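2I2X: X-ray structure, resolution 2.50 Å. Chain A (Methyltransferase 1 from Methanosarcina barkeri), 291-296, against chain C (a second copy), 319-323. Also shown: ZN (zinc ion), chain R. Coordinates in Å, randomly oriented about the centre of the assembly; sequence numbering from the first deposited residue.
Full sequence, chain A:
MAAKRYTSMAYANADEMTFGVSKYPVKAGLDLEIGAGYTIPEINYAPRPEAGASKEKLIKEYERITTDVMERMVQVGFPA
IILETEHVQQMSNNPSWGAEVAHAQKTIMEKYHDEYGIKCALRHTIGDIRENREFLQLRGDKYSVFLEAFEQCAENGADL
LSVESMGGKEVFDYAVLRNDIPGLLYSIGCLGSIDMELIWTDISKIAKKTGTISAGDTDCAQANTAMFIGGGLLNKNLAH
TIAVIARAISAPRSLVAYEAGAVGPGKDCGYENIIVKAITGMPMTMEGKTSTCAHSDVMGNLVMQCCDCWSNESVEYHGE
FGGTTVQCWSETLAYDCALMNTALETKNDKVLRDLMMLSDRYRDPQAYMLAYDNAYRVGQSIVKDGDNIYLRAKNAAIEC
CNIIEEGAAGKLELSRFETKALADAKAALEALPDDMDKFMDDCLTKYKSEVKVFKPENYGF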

# COMPACT_ATOMS: atom_id res chain seq x y z
N SER A 291 7.51 2.85 1.91
CA SER A 291 7.25 2.42 3.30
C SER A 291 6.12 3.25 3.92
O SER A 291 5.96 3.27 5.14
CB SER A 291 8.53 2.47 4.18
OG SER A 291 9.02 3.81 4.26
N THR A 292 5.34 3.91 3.08
CA THR A 292 4.25 4.78 3.58
C THR A 292 3.16 4.03 4.35
O THR A 292 2.42 4.66 5.11
CB THR A 292 3.58 5.60 2.44
OG1 THR A 292 3.20 4.71 1.37
CG2 THR A 292 4.54 6.68 1.91
N CYS A 293 3.04 2.72 4.13
CA CYS A 293 2.18 1.86 4.97
C CYS A 293 2.53 1.94 6.46
O CYS A 293 1.66 1.77 7.34
CB CYS A 293 2.28 0.40 4.51
SG CYS A 293 3.97 -0.11 4.03
N ALA A 294 3.80 2.21 6.74
CA ALA A 294 4.23 2.41 8.11
C ALA A 294 4.22 3.88 8.54
O ALA A 294 3.83 4.18 9.67
CB ALA A 294 5.59 1.78 8.36
N HIS A 295 4.67 4.81 7.68
CA HIS A 295 4.77 6.21 8.10
C HIS A 295 5.13 7.10 6.95
O HIS A 295 5.70 6.67 5.98
CB HIS A 295 5.84 6.44 9.22
CG HIS A 295 7.21 5.92 8.87
ND1 HIS A 295 8.11 6.64 8.09
CD2 HIS A 295 7.82 4.74 9.14
CE1 HIS A 295 9.21 5.93 7.92
NE2 HIS A 295 9.06 4.77 8.54
N SER A 296 4.83 8.38 7.12
CA SER A 296 5.16 9.45 6.20
C SER A 296 6.63 9.85 6.40
O SER A 296 7.17 9.78 7.52
CB SER A 296 4.26 10.64 6.52
OG SER A 296 4.26 11.58 5.48
N GLY C 319 -7.68 2.11 7.90
CA GLY C 319 -6.42 2.45 8.61
C GLY C 319 -5.23 1.54 8.29
O GLY C 319 -5.38 0.34 8.05
N GLU C 320 -4.04 2.14 8.26
CA GLU C 320 -2.76 1.42 8.21
C GLU C 320 -1.93 2.04 9.31
O GLU C 320 -2.31 3.08 9.85
CB GLU C 320 -2.10 1.64 6.85
CG GLU C 320 -2.96 1.25 5.63
CD GLU C 320 -3.08 -0.26 5.42
OE1 GLU C 320 -2.28 -1.02 5.99
OE2 GLU C 320 -3.99 -0.69 4.69
N PHE C 321 -0.77 1.48 9.62
CA PHE C 321 0.10 2.12 10.63
C PHE C 321 0.47 3.58 10.21
O PHE C 321 0.65 4.46 11.07
CB PHE C 321 1.39 1.32 10.91
CG PHE C 321 1.20 -0.14 11.20
CD1 PHE C 321 0.16 -0.59 12.00
CD2 PHE C 321 2.10 -1.07 10.72
CE1 PHE C 321 0.01 -1.95 12.29
CE2 PHE C 321 1.97 -2.43 11.02
CZ PHE C 321 0.91 -2.87 11.80
N GLY C 322 0.58 3.82 8.90
CA GLY C 322 1.14 5.09 8.41
C GLY C 322 0.11 6.18 8.24
O GLY C 322 0.41 7.31 7.83
N GLY C 323 -1.13 5.81 8.53
CA GLY C 323 -2.24 6.70 8.37
C GLY C 323 -3.29 6.03 7.51
O GLY C 323 -3.36 4.80 7.34
ZN ZN R . -4.98 -2.19 4.48

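What brings the two backbones so close together? Gly C322 does, covered by the chain A stretch more than any other residue here. It sits at the third position of a type I beta turn running from Glu C320 to Gly C323, and its CA lies 3.8 Å from the CA of His A295, a separation that leaves no space for a side chain between them. An ideal CB on Gly C322 would point toward chain A and fall 2.1 Å from Thr A292 O, and it would also clash with His A295 N and Ala A294 C. Glycine therefore fits by what it lacks. Its bare CA approaches two carbonyl oxygens: Thr A292 O at 3.6 Å, with an almost straight CA-H...O geometry, and Ala A294 O at 3.1 Å, with a more bent one.

Which polar bond joins the stretches? Gly C322 N donates to Cys A293 O at 2.8 Å, a short distance but a weak bond, because the N-H meets the oxygen at only 121°. Phe C321 N also comes near Cys A293 O, at 3.3 Å, yet its angle is too poor for a hydrogen bond. Cys A293 is the most covered residue of chain A, and its carbonyl is what meets the turn; its side chain, with chi1 at 39°, stands off, with CB of Cys A293 5.0 Å from OE1 of Glu C320 at the nearest. The contact is thus largely backbone against backbone, and the 216 Å² it buries is modest.

How is each backbone held in shape for this? In chain A, Ser A291 O accepts from Ala A294 N at 2.9 Å and from His A295 N at 3.2 Å, folding the segment into a tight bend. In chain C, Glu C320 N donates to Gly C323 O at 2.9 Å, and Gly C323 N returns a bond to Glu C320 O at 3.3 Å, closing the turn. The backbone angles of Gly C323 themselves call for glycine, since a CB would jam against the preceding carbonyl oxygen.

What do the neighbouring side chains contribute? The CB of Ala A294 points away from the turn, so the residue meets chain C through its backbone. Phe C321 starts out sideways and its end leads away, although its ring still lies obliquely near Cys A293 O. Glu C320 serves two purposes: its CB packs 3.8 Å from Cys A293 O, while its carboxylate reaches the zinc ion, with OE2 1.8 Å from ZN, and three atoms from elsewhere in the structure complete the site.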